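Local coordinates for dipeptide Epimerase (Enterococcus faecalis V583, PDB 3JVA), which is a magnesium-binding enzyme of the mandelate racemase/muconate lactonizing family, combining an enolase-type N-terminal domain with a TIM-barrel domain, at residues B[31-36]-B[297-302]; B[168-173]-B[207-212]; B[201-206]-B[227-232]; B[247-252]-B[278-283]; B[263-268]-B[301-306]. All blocks are in the same frame, centred on the assembly; numbering follows the deposited sequence.

Contact 1: residues B[31-36]-B[297-302]; sequences SAIVEI and TTIGIT
Ile33 and Ile299 meet across the seam between the N-terminal domain and the barrel domain, their side chains crossing at a slant. The terminal methyl of Ile299 does the touching: its CD1 comes within 3.6 Å of Ile33 CG2. The same methyl is about 4.2 Å from both CG1 and CD1 of Ile33, so it rests against the whole branched end of its partner. In Ile33, CG1 stands anti to the carbonyl carbon (chi1 -71°), which places CG2 beside that carbon and against the incoming methyl. Tyr45 and Glu47 of strand 43-48 also pack on Ile299.

Two residues earlier on each segment, Ser31 and Thr297 both start their side chains toward the opposite segment, but OG of Ser31 and OG1 of Thr297 stay 4.3 Å apart. What joins them is Glu47, whose OE2 is hydrogen-bonded to both hydroxyls. Its other oxygen, OE1, takes the backbone N of Gly300 in the first turn of helix 298-310. Thr297 sits at the N-cap position without making a capping bond through its own side chain. The contact thus pairs a small apolar patch with a buried polar bridge: strand 29-38 supplies one hydroxyl, the helix start another, and a carboxylate held by three bonds ties them together. Its negative charge would probably be eased by the positive end of the helix dipole.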
# COMPACT_ATOMS: atom_id res chain seq x y z
N SER B 31 28.34 24.47 -29.43
CA SER B 31 28.70 23.67 -28.27
C SER B 31 30.10 23.95 -27.75
O SER B 31 30.85 24.75 -28.31
CB SER B 31 28.61 22.19 -28.62
OG SER B 31 29.47 21.89 -29.71
N ALA B 32 30.43 23.28 -26.66
CA ALA B 32 31.74 23.41 -26.05
C ALA B 32 32.53 22.16 -26.40
O ALA B 32 32.00 21.05 -26.30
CB ALA B 32 31.60 23.54 -24.53
N ILE B 33 33.76 22.33 -26.85
CA ILE B 33 34.60 21.19 -27.17
C ILE B 33 35.82 21.25 -26.26
O ILE B 33 36.48 22.28 -26.16
CB ILE B 33 35.05 21.19 -28.66
CG1 ILE B 33 33.85 20.87 -29.55
CG2 ILE B 33 36.15 20.16 -28.88
CD1 ILE B 33 34.16 20.78 -31.04
N VAL B 34 36.09 20.13 -25.58
CA VAL B 34 37.20 20.06 -24.65
C VAL B 34 38.28 19.11 -25.14
O VAL B 34 38.01 18.12 -25.82
CB VAL B 34 36.73 19.57 -23.26
CG1 VAL B 34 37.92 19.52 -22.29
CG2 VAL B 34 35.66 20.50 -22.72
N GLU B 35 39.52 19.45 -24.81
CA GLU B 35 40.65 18.62 -25.16
C GLU B 35 41.44 18.46 -23.87
O GLU B 35 41.94 19.44 -23.32
CB GLU B 35 41.51 19.30 -26.23
CG GLU B 35 40.80 19.48 -27.56
CD GLU B 35 41.67 20.17 -28.60
OE1 GLU B 35 42.81 19.71 -28.81
OE2 GLU B 35 41.21 21.17 -29.20
N ILE B 36 41.50 17.23 -23.36
CA ILE B 36 42.24 16.97 -22.15
C ILE B 36 43.59 16.41 -22.56
O ILE B 36 43.67 15.40 -23.26
CB ILE B 36 41.52 15.94 -21.24
CG1 ILE B 36 40.16 16.52 -20.81
CG2 ILE B 36 42.37 15.63 -20.02
CD1 ILE B 36 39.43 15.67 -19.78
N THR B 297 27.52 17.67 -31.69
CA THR B 297 28.06 17.30 -32.98
C THR B 297 28.85 16.00 -32.99
O THR B 297 28.54 15.07 -32.25
CB THR B 297 28.93 18.46 -33.52
OG1 THR B 297 29.99 18.74 -32.60
CG2 THR B 297 28.08 19.73 -33.65
N THR B 298 29.88 15.95 -33.83
CA THR B 298 30.68 14.75 -33.99
C THR B 298 31.16 14.04 -32.73
O THR B 298 30.98 12.83 -32.58
CB THR B 298 31.90 15.05 -34.88
OG1 THR B 298 31.46 15.67 -36.09
CG2 THR B 298 32.65 13.76 -35.21
N ILE B 299 31.77 14.78 -31.81
CA ILE B 299 32.27 14.15 -30.59
C ILE B 299 31.15 13.52 -29.74
O ILE B 299 31.24 12.36 -29.34
CB ILE B 299 33.04 15.16 -29.73
CG1 ILE B 299 34.24 15.69 -30.53
CG2 ILE B 299 33.51 14.49 -28.44
CD1 ILE B 299 34.95 16.87 -29.88
N GLY B 300 30.10 14.29 -29.47
CA GLY B 300 29.00 13.77 -28.69
C GLY B 300 28.36 12.55 -29.33
O GLY B 300 28.06 11.56 -28.66
N ILE B 301 28.16 12.62 -30.64
CA ILE B 301 27.55 11.51 -31.36
C ILE B 301 28.42 10.27 -31.33
O ILE B 301 27.93 9.16 -31.13
CB ILE B 301 27.28 11.89 -32.84
CG1 ILE B 301 26.13 12.91 -32.92
CG2 ILE B 301 26.96 10.64 -33.64
CD1 ILE B 301 24.78 12.37 -32.42
N THR B 302 29.72 10.45 -31.52
CA THR B 302 30.64 9.33 -31.54
C THR B 302 30.69 8.63 -30.18
O THR B 302 30.66 7.39 -30.11
CB THR B 302 32.05 9.79 -31.97
OG1 THR B 302 31.95 10.40 -33.26
CG2 THR B 302 33.01 8.61 -32.05

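Contact 2: residues B[168-173]-B[207-212]; sequences ADIARV and ADYQIE
Tyr209 leans against Val173 and Ile170 where helix 166-180 of the TIM barrel passes the loop that leads from helix 196-206 into strand 213-215. The contact across the two segments is apolar. Val173, whose side chain sets out toward the loop, carries it with one methyl: CG1 is 3.6 Å from Tyr209 CB and 3.8 Å from Tyr209 CG, at the root of the ring. That methyl stands anti to the backbone N (chi1 173°), which aims it at the tyrosine. At the far end of the ring, Ile170 crosses Tyr209 at about a right angle and sets CG2 3.9 Å from Tyr209 CE2. Leu206, the last residue of helix 196-206, packs on both Ile170 and Val173.

Polar bonds fix the loop from outside the pair. Arg177, further along helix 166-180, binds the carbonyl oxygens of Tyr209 and Gln210, while the Gln210 amide reaches Phe182 O. Inside the loop, Gln210 N donates to Ala207 O over 3.0 Å, closing the turn that presents the ring. Glu212 enters the next strand with salt bridges to Arg187 and Arg316. On the inner side, Ile211 CD1 lies 4.1 Å from Val173 CG1.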
# COMPACT_ATOMS: atom_id res chain seq x y z
N ALA B 168 -2.78 17.95 -37.61
CA ALA B 168 -1.52 18.16 -38.28
C ALA B 168 -0.61 16.95 -38.11
O ALA B 168 0.05 16.51 -39.05
CB ALA B 168 -0.84 19.41 -37.74
N ASP B 169 -0.57 16.40 -36.89
CA ASP B 169 0.25 15.23 -36.61
C ASP B 169 -0.17 14.08 -37.52
O ASP B 169 0.65 13.47 -38.20
CB ASP B 169 0.10 14.78 -35.15
CG ASP B 169 0.67 15.78 -34.15
OD1 ASP B 169 1.57 16.57 -34.51
OD2 ASP B 169 0.23 15.74 -32.98
N ILE B 170 -1.47 13.80 -37.53
CA ILE B 170 -2.03 12.73 -38.34
C ILE B 170 -1.74 12.90 -39.82
O ILE B 170 -1.38 11.94 -40.50
CB ILE B 170 -3.55 12.61 -38.11
CG1 ILE B 170 -3.81 12.08 -36.69
CG2 ILE B 170 -4.18 11.68 -39.15
CD1 ILE B 170 -5.28 11.99 -36.31
N ALA B 171 -1.88 14.12 -40.32
CA ALA B 171 -1.63 14.42 -41.73
C ALA B 171 -0.21 14.05 -42.14
O ALA B 171 0.01 13.45 -43.19
CB ALA B 171 -1.90 15.89 -42.00
N ARG B 172 0.76 14.42 -41.30
CA ARG B 172 2.16 14.14 -41.58
C ARG B 172 2.45 12.64 -41.51
O ARG B 172 3.09 12.09 -42.40
CB ARG B 172 3.05 14.88 -40.59
CG ARG B 172 3.08 16.38 -40.81
CD ARG B 172 3.76 17.13 -39.68
NE ARG B 172 3.75 18.57 -39.94
CZ ARG B 172 3.52 19.49 -39.01
NH1 ARG B 172 3.28 19.13 -37.75
NH2 ARG B 172 3.52 20.78 -39.34
N VAL B 173 1.97 11.99 -40.46
CA VAL B 173 2.20 10.56 -40.31
C VAL B 173 1.56 9.79 -41.47
O VAL B 173 2.14 8.86 -42.01
CB VAL B 173 1.65 10.04 -38.96
CG1 VAL B 173 1.73 8.53 -38.90
CG2 VAL B 173 2.45 10.65 -37.82
N ALA B 207 -1.81 5.50 -33.68
CA ALA B 207 -1.51 4.07 -33.75
C ALA B 207 -2.06 3.39 -35.00
O ALA B 207 -1.55 2.35 -35.41
CB ALA B 207 -2.03 3.36 -32.50
N ASP B 208 -3.11 3.95 -35.60
CA ASP B 208 -3.70 3.37 -36.80
C ASP B 208 -2.70 3.30 -37.95
O ASP B 208 -2.91 2.58 -38.93
CB ASP B 208 -4.92 4.17 -37.26
CG ASP B 208 -6.09 4.07 -36.29
OD1 ASP B 208 -6.32 2.97 -35.75
OD2 ASP B 208 -6.78 5.09 -36.09
N TYR B 209 -1.61 4.06 -37.84
CA TYR B 209 -0.59 4.09 -38.88
C TYR B 209 0.63 3.25 -38.56
O TYR B 209 1.67 3.38 -39.22
CB TYR B 209 -0.19 5.54 -39.15
CG TYR B 209 -1.34 6.37 -39.66
CD1 TYR B 209 -1.75 6.29 -40.99
CD2 TYR B 209 -2.08 7.18 -38.79
CE1 TYR B 209 -2.86 6.98 -41.44
CE2 TYR B 209 -3.19 7.88 -39.24
CZ TYR B 209 -3.58 7.77 -40.56
OH TYR B 209 -4.69 8.45 -41.01
N GLN B 210 0.51 2.39 -37.56
CA GLN B 210 1.61 1.52 -37.14
C GLN B 210 2.77 2.35 -36.60
O GLN B 210 3.68 2.74 -37.35
CB GLN B 210 2.10 0.67 -38.32
CG GLN B 210 3.27 -0.23 -37.95
CD GLN B 210 3.90 -0.90 -39.16
OE1 GLN B 210 3.26 -1.70 -39.85
NE2 GLN B 210 5.17 -0.58 -39.42
N ILE B 211 2.74 2.62 -35.31
CA ILE B 211 3.79 3.41 -34.67
C ILE B 211 4.66 2.51 -33.82
O ILE B 211 4.15 1.71 -33.05
CB ILE B 211 3.17 4.51 -33.80
CG1 ILE B 211 2.28 5.41 -34.66
CG2 ILE B 211 4.26 5.32 -33.11
CD1 ILE B 211 2.99 5.97 -35.89
N GLU B 212 5.98 2.63 -33.96
CA GLU B 212 6.88 1.81 -33.18
C GLU B 212 6.86 2.22 -31.70
O GLU B 212 6.87 1.36 -30.81
CB GLU B 212 8.32 1.92 -33.69
CG GLU B 212 9.28 1.09 -32.85
CD GLU B 212 10.72 1.50 -33.02
OE1 GLU B 212 10.97 2.68 -33.33
OE2 GLU B 212 11.60 0.64 -32.83

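Contact 3: residues B[201-206]-B[227-232]; sequences KAIQAL and KYVTSQ
Ile203 and Val229 make the apolar touch between helices 196-206 and 223-232. One methyl from each does it, Ile203 CD1 lying 3.7 Å from Val229 CG1, and the two side chains cross at about a right angle. Val229 CG1 stands anti to its backbone N (chi1 179°), while Ile203 runs out extended through CG1, which carries CD1 across the gap. On the more exposed flank Gln204 stretches over as well, but its NE2 stays 3.8 Å from Gln232 O, so this pair is a loose approach.

Both aliphatic residues rest on Ile237 of strand 236-239, and Ile203 is further backed by Trp194 and Thr235. Within the second helix, Gln232 folds back so that its CG sits 3.5 Å above the plane of the Tyr228 ring, offset toward the rim. Ser231 OG donates to Tyr228 O over 2.8 Å, tying down the last turn, with a C=O...O angle of 115° and the donor tilted 30° from the carbonyl plane. The helix then faces other copies of the protein: Tyr228 OH is hydrogen-bonded to Asn234 of one neighbouring subunit, and Thr230 O to Lys197 of another. Two adjacent outer helices joined through strand 213-215, and packed on the next strand, are the repeating beta-alpha architecture of a TIM barrel.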
# COMPACT_ATOMS: atom_id res chain seq x y z
N LYS B 201 -5.74 9.48 -26.11
CA LYS B 201 -6.58 9.73 -27.28
C LYS B 201 -5.73 9.92 -28.54
O LYS B 201 -5.96 9.27 -29.56
CB LYS B 201 -7.41 11.00 -27.04
CG LYS B 201 -8.67 11.12 -27.89
CD LYS B 201 -9.27 12.53 -27.80
CE LYS B 201 -9.25 13.09 -26.37
NZ LYS B 201 -9.91 12.20 -25.37
N ALA B 202 -4.75 10.81 -28.44
CA ALA B 202 -3.88 11.11 -29.58
C ALA B 202 -3.07 9.89 -30.02
O ALA B 202 -2.98 9.60 -31.21
CB ALA B 202 -2.94 12.26 -29.22
N ILE B 203 -2.49 9.18 -29.06
CA ILE B 203 -1.68 8.02 -29.40
C ILE B 203 -2.50 6.92 -30.06
O ILE B 203 -2.05 6.31 -31.04
CB ILE B 203 -0.96 7.49 -28.14
CG1 ILE B 203 0.07 8.53 -27.68
CG2 ILE B 203 -0.25 6.17 -28.45
CD1 ILE B 203 0.72 8.23 -26.34
N GLN B 204 -3.70 6.66 -29.56
CA GLN B 204 -4.53 5.63 -30.17
C GLN B 204 -4.93 6.03 -31.59
O GLN B 204 -5.12 5.18 -32.45
CB GLN B 204 -5.76 5.37 -29.30
CG GLN B 204 -5.38 4.82 -27.94
CD GLN B 204 -6.56 4.38 -27.13
OE1 GLN B 204 -7.55 5.11 -27.00
NE2 GLN B 204 -6.47 3.18 -26.56
N ALA B 205 -5.05 7.33 -31.84
CA ALA B 205 -5.41 7.81 -33.17
C ALA B 205 -4.21 7.63 -34.11
O ALA B 205 -4.37 7.22 -35.26
CB ALA B 205 -5.83 9.27 -33.12
N LEU B 206 -3.02 7.95 -33.62
CA LEU B 206 -1.81 7.81 -34.42
C LEU B 206 -1.45 6.35 -34.64
O LEU B 206 -0.86 5.99 -35.67
CB LEU B 206 -0.63 8.52 -33.74
CG LEU B 206 -0.47 10.04 -33.87
CD1 LEU B 206 -0.12 10.40 -35.30
CD2 LEU B 206 -1.73 10.73 -33.45
N LYS B 227 2.76 7.10 -16.36
CA LYS B 227 2.45 5.72 -16.03
C LYS B 227 1.05 5.36 -16.56
O LYS B 227 0.82 4.27 -17.07
CB LYS B 227 2.50 5.54 -14.51
CG LYS B 227 1.93 4.25 -13.95
CD LYS B 227 2.78 3.05 -14.28
CE LYS B 227 2.56 1.93 -13.27
NZ LYS B 227 1.12 1.56 -13.14
N TYR B 228 0.12 6.31 -16.42
CA TYR B 228 -1.25 6.11 -16.88
C TYR B 228 -1.27 5.85 -18.38
O TYR B 228 -1.89 4.91 -18.85
CB TYR B 228 -2.09 7.36 -16.57
CG TYR B 228 -3.50 7.29 -17.11
CD1 TYR B 228 -4.47 6.49 -16.51
CD2 TYR B 228 -3.87 8.03 -18.24
CE1 TYR B 228 -5.78 6.42 -17.02
CE2 TYR B 228 -5.17 7.97 -18.76
CZ TYR B 228 -6.11 7.16 -18.14
OH TYR B 228 -7.40 7.10 -18.63
N VAL B 229 -0.58 6.70 -19.14
CA VAL B 229 -0.53 6.53 -20.59
C VAL B 229 0.02 5.15 -20.96
O VAL B 229 -0.59 4.41 -21.72
CB VAL B 229 0.35 7.61 -21.24
CG1 VAL B 229 0.41 7.39 -22.75
CG2 VAL B 229 -0.20 8.98 -20.92
N THR B 230 1.18 4.82 -20.40
CA THR B 230 1.80 3.54 -20.68
C THR B 230 0.85 2.37 -20.45
O THR B 230 0.78 1.44 -21.26
CB THR B 230 3.04 3.34 -19.79
OG1 THR B 230 3.98 4.39 -20.08
CG2 THR B 230 3.69 1.99 -20.05
N SER B 231 0.10 2.44 -19.36
CA SER B 231 -0.83 1.38 -19.00
C SER B 231 -2.14 1.38 -19.79
O SER B 231 -2.88 0.40 -19.75
CB SER B 231 -1.16 1.46 -17.51
OG SER B 231 -1.97 2.60 -17.23
N GLN B 232 -2.42 2.46 -20.52
CA GLN B 232 -3.66 2.53 -21.28
C GLN B 232 -3.56 2.29 -22.78
O GLN B 232 -4.57 2.02 -23.43
CB GLN B 232 -4.34 3.88 -21.04
CG GLN B 232 -4.79 4.11 -19.60
CD GLN B 232 -5.77 3.05 -19.13
OE1 GLN B 232 -6.72 2.70 -19.84
NE2 GLN B 232 -5.57 2.55 -17.92

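Contact 4: residues B[247-252]-B[278-283]; sequences QDALEL and NQICET
Helices 247-252 and 278-283 run almost parallel, 11° apart, with axes 9.2 Å from each other, and come together where the CA atoms of Leu250 and Ile280 are 6.5 Å apart. Ile280 carries the contact with its branch methyl. CG1 lies beside the backbone N (chi1 -72°), which leaves CG2 anti to that N and lays it against the main chain of the other helix, 4.1 Å from Leu250 CA and 4.2 Å from Ala249 C. Ala249 turns its CB toward the second helix, 4.4 Å from that same methyl. Beside it, Cys281 SG is 4.5 Å from Ala249 CB and packs inward on Ile261 and Cys288 of the barrel strands.

Thr283 OG1 returns to Gln279 O in a bond of 2.7 Å, and Thr283 N reaches that oxygen from the other face of its plane. The outer side of the helix pair is a subunit interface: Leu250 packs on Leu250 of a neighbouring subunit, and Ile280 on Thr283 of the same copy. With no hydrogen bond between them, the two segments meet by apolar packing, methyl against backbone, and polar groups find partners elsewhere, Asn278 at Asn313 and Asp248 at Phe244 N and at Arg221 of a further subunit.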
# COMPACT_ATOMS: atom_id res chain seq x y z
N GLN B 247 19.25 8.32 -10.88
CA GLN B 247 18.22 8.39 -9.85
C GLN B 247 16.84 8.45 -10.49
O GLN B 247 15.89 7.84 -9.99
CB GLN B 247 18.46 9.58 -8.93
CG GLN B 247 19.71 9.41 -8.08
CD GLN B 247 19.93 10.54 -7.11
OE1 GLN B 247 20.15 11.68 -7.50
NE2 GLN B 247 19.86 10.23 -5.82
N ASP B 248 16.73 9.16 -11.61
CA ASP B 248 15.46 9.25 -12.32
C ASP B 248 15.10 7.87 -12.87
O ASP B 248 13.95 7.44 -12.81
CB ASP B 248 15.54 10.23 -13.50
CG ASP B 248 15.71 11.67 -13.06
OD1 ASP B 248 15.29 12.03 -11.93
OD2 ASP B 248 16.24 12.46 -13.87
N ALA B 249 16.09 7.18 -13.42
CA ALA B 249 15.86 5.85 -13.97
C ALA B 249 15.35 4.90 -12.89
O ALA B 249 14.43 4.13 -13.12
CB ALA B 249 17.14 5.30 -14.59
N LEU B 250 15.96 4.97 -11.70
CA LEU B 250 15.56 4.10 -10.60
C LEU B 250 14.10 4.32 -10.23
O LEU B 250 13.35 3.37 -10.02
CB LEU B 250 16.46 4.36 -9.38
CG LEU B 250 16.17 3.54 -8.13
CD1 LEU B 250 16.14 2.05 -8.47
CD2 LEU B 250 17.24 3.84 -7.08
N GLU B 251 13.69 5.59 -10.15
CA GLU B 251 12.32 5.93 -9.82
C GLU B 251 11.37 5.44 -10.91
O GLU B 251 10.31 4.88 -10.61
CB GLU B 251 12.18 7.44 -9.64
CG GLU B 251 10.80 7.91 -9.20
CD GLU B 251 10.34 7.26 -7.90
OE1 GLU B 251 11.18 7.09 -6.99
OE2 GLU B 251 9.14 6.95 -7.79
N LEU B 252 11.76 5.63 -12.17
CA LEU B 252 10.94 5.21 -13.30
C LEU B 252 10.70 3.70 -13.35
O LEU B 252 9.57 3.26 -13.57
CB LEU B 252 11.57 5.68 -14.62
CG LEU B 252 11.45 7.17 -14.93
CD1 LEU B 252 12.31 7.54 -16.12
CD2 LEU B 252 9.98 7.52 -15.21
N ASN B 278 21.56 2.49 -17.95
CA ASN B 278 21.32 1.27 -18.70
C ASN B 278 21.30 0.01 -17.84
O ASN B 278 20.47 -0.87 -18.06
CB ASN B 278 22.34 1.12 -19.82
CG ASN B 278 22.02 -0.05 -20.72
OD1 ASN B 278 20.92 -0.13 -21.26
ND2 ASN B 278 22.97 -0.97 -20.88
N GLN B 279 22.21 -0.10 -16.87
CA GLN B 279 22.25 -1.28 -16.01
C GLN B 279 21.01 -1.35 -15.13
O GLN B 279 20.49 -2.43 -14.86
CB GLN B 279 23.49 -1.26 -15.12
CG GLN B 279 24.80 -1.29 -15.88
CD GLN B 279 25.99 -1.10 -14.95
OE1 GLN B 279 25.91 -0.39 -13.95
NE2 GLN B 279 27.11 -1.73 -15.30
N ILE B 280 20.54 -0.19 -14.66
CA ILE B 280 19.34 -0.15 -13.84
C ILE B 280 18.15 -0.61 -14.68
O ILE B 280 17.34 -1.43 -14.23
CB ILE B 280 19.07 1.28 -13.32
CG1 ILE B 280 20.10 1.64 -12.25
CG2 ILE B 280 17.64 1.37 -12.76
CD1 ILE B 280 20.15 3.13 -11.91
N CYS B 281 18.05 -0.08 -15.89
CA CYS B 281 16.94 -0.43 -16.79
C CYS B 281 17.00 -1.90 -17.19
O CYS B 281 15.99 -2.61 -17.13
CB CYS B 281 16.98 0.45 -18.04
SG CYS B 281 16.57 2.18 -17.76
N GLU B 282 18.18 -2.35 -17.60
CA GLU B 282 18.37 -3.74 -18.01
C GLU B 282 17.94 -4.69 -16.89
O GLU B 282 17.26 -5.68 -17.14
CB GLU B 282 19.84 -3.97 -18.38
CG GLU B 282 20.18 -5.37 -18.85
CD GLU B 282 21.60 -5.45 -19.38
OE1 GLU B 282 22.51 -4.95 -18.71
OE2 GLU B 282 21.79 -6.03 -20.47
N THR B 283 18.33 -4.37 -15.66
CA THR B 283 17.98 -5.19 -14.51
C THR B 283 16.46 -5.23 -14.31
O THR B 283 15.90 -6.26 -13.92
CB THR B 283 18.67 -4.65 -13.26
OG1 THR B 283 20.09 -4.71 -13.46
CG2 THR B 283 18.32 -5.47 -12.03

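Contact 5: residues B[263-268]-B[301-306]; sequences IKLMKC and ITAAAH
Leu265 reaches across to Ala303 and Ala304, joining the end of barrel strand 260-263, as it turns into the short helix 265-268, to helix 298-310 of the same TIM-barrel domain. The close part of the contact is one methyl. Leu265 CD1 lies 3.8 Å from Ala303 CB and 3.8 Å from Ala304 N, with Ala304 CB slightly further at 4.2 Å, so the methyl beds between two small side chains and meets the helix backbone directly. The leucine runs out extended to it, CD1 anti to CA (chi2 -174°). Ile104 of helix 96-114 packs on both Leu265 and Ala303, bringing the N-terminal domain to the same spot, and Ala274 backs the leucine from helix 271-284.

The looser part is not a solvent side, since the surroundings are buried. Met266 makes no contact with segment 301-306 and packs instead on Ala100, Ile104, Met293 and Glu296. Lys267 NZ forms a salt bridge with Asp240, a magnesium ligand, and also binds Cys243 O and Asn262 O; Lys264 NZ makes a long, weak ion pair with Asp240. The turn bearing both lysines is closed by Lys264 O, which accepts from Lys267 N at 2.9 Å and from Cys268 N. On the far side of the other helix, His306 ND1 is hydrogen-bonded to Tyr119 N, and Thr302 O lies in the plane of the imidazole, at its edge, 3.1 Å from His306 CD2.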
# COMPACT_ATOMS: atom_id res chain seq x y z
N ILE B 263 18.24 7.56 -23.14
CA ILE B 263 19.42 8.16 -22.53
C ILE B 263 20.02 9.20 -23.46
O ILE B 263 20.01 9.02 -24.68
CB ILE B 263 20.54 7.10 -22.32
CG1 ILE B 263 20.06 5.98 -21.39
CG2 ILE B 263 21.81 7.77 -21.80
CD1 ILE B 263 21.02 4.79 -21.35
N LYS B 264 20.52 10.30 -22.90
CA LYS B 264 21.24 11.30 -23.68
C LYS B 264 22.43 11.69 -22.81
O LYS B 264 22.26 12.06 -21.65
CB LYS B 264 20.38 12.53 -23.98
CG LYS B 264 19.31 12.26 -25.02
CD LYS B 264 18.53 13.53 -25.37
CE LYS B 264 17.38 13.20 -26.31
NZ LYS B 264 16.57 14.41 -26.65
N LEU B 265 23.63 11.59 -23.36
CA LEU B 265 24.82 11.93 -22.58
C LEU B 265 24.78 13.35 -22.03
O LEU B 265 25.28 13.61 -20.93
CB LEU B 265 26.09 11.74 -23.42
CG LEU B 265 26.37 10.32 -23.93
CD1 LEU B 265 27.72 10.28 -24.62
CD2 LEU B 265 26.33 9.32 -22.77
N MET B 266 24.16 14.27 -22.78
CA MET B 266 24.07 15.66 -22.35
C MET B 266 22.99 15.92 -21.30
O MET B 266 22.82 17.04 -20.83
CB MET B 266 23.86 16.58 -23.55
CG MET B 266 24.94 16.46 -24.63
SD MET B 266 26.67 16.52 -24.01
CE MET B 266 27.52 15.62 -25.35
N LYS B 267 22.24 14.87 -20.95
CA LYS B 267 21.21 14.94 -19.91
C LYS B 267 21.76 14.32 -18.63
O LYS B 267 21.48 14.79 -17.52
CB LYS B 267 19.96 14.13 -20.28
CG LYS B 267 18.99 14.78 -21.25
CD LYS B 267 17.66 14.00 -21.24
CE LYS B 267 17.87 12.53 -21.59
NZ LYS B 267 16.58 11.76 -21.57
N CYS B 268 22.52 13.24 -18.78
CA CYS B 268 23.05 12.51 -17.63
C CYS B 268 24.47 12.86 -17.18
O CYS B 268 24.92 12.40 -16.13
CB CYS B 268 22.97 11.00 -17.87
SG CYS B 268 23.98 10.38 -19.24
N ILE B 301 28.16 12.62 -30.64
CA ILE B 301 27.55 11.51 -31.36
C ILE B 301 28.42 10.27 -31.33
O ILE B 301 27.93 9.16 -31.13
CB ILE B 301 27.28 11.89 -32.84
CG1 ILE B 301 26.13 12.91 -32.92
CG2 ILE B 301 26.96 10.64 -33.64
CD1 ILE B 301 24.78 12.37 -32.42
N THR B 302 29.72 10.45 -31.52
CA THR B 302 30.64 9.33 -31.54
C THR B 302 30.69 8.63 -30.18
O THR B 302 30.66 7.39 -30.11
CB THR B 302 32.05 9.79 -31.97
OG1 THR B 302 31.95 10.40 -33.26
CG2 THR B 302 33.01 8.61 -32.05
N ALA B 303 30.75 9.41 -29.11
CA ALA B 303 30.78 8.83 -27.77
C ALA B 303 29.52 7.99 -27.57
O ALA B 303 29.59 6.85 -27.12
CB ALA B 303 30.87 9.94 -26.72
N ALA B 304 28.37 8.56 -27.91
CA ALA B 304 27.11 7.85 -27.75
C ALA B 304 27.05 6.57 -28.58
O ALA B 304 26.52 5.56 -28.13
CB ALA B 304 25.94 8.78 -28.11
N ALA B 305 27.60 6.62 -29.80
CA ALA B 305 27.60 5.46 -30.68
C ALA B 305 28.44 4.32 -30.12
O ALA B 305 28.05 3.15 -30.19
CB ALA B 305 28.09 5.86 -32.08
N HIS B 306 29.60 4.64 -29.56
CA HIS B 306 30.45 3.61 -28.96
C HIS B 306 29.72 2.96 -27.80
O HIS B 306 29.75 1.74 -27.63
CB HIS B 306 31.78 4.22 -28.48
CG HIS B 306 32.79 4.37 -29.57
ND1 HIS B 306 33.77 3.43 -29.82
CD2 HIS B 306 32.95 5.33 -30.52
CE1 HIS B 306 34.48 3.80 -30.87
NE2 HIS B 306 34.00 4.95 -31.31

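Contacts 2 to 5 lie within the barrel domain, while contact 1 joins it to the N-terminal domain. Contacts 1 and 5 share Ile301 and Thr302 of helix 298-310 and touch directly, Met266 CE lying 4.1 Å from Gly300 CA. Contact 5 meets contact 4 through Ile263 CD1, 4.1 Å from Asn278 N. Contacts 2 and 3 form another pair, on the opposite side of the chain's centre from contact 1, their own centres about 13 Å apart, with Ile211 CG1 packed 3.4 Å from Leu206 O. The magnesium ion, held by Asp189, Glu215 and Asp240, lies about 13 Å from the side chains of Ile211 and Ile203 and about 14 Å from that of Leu265.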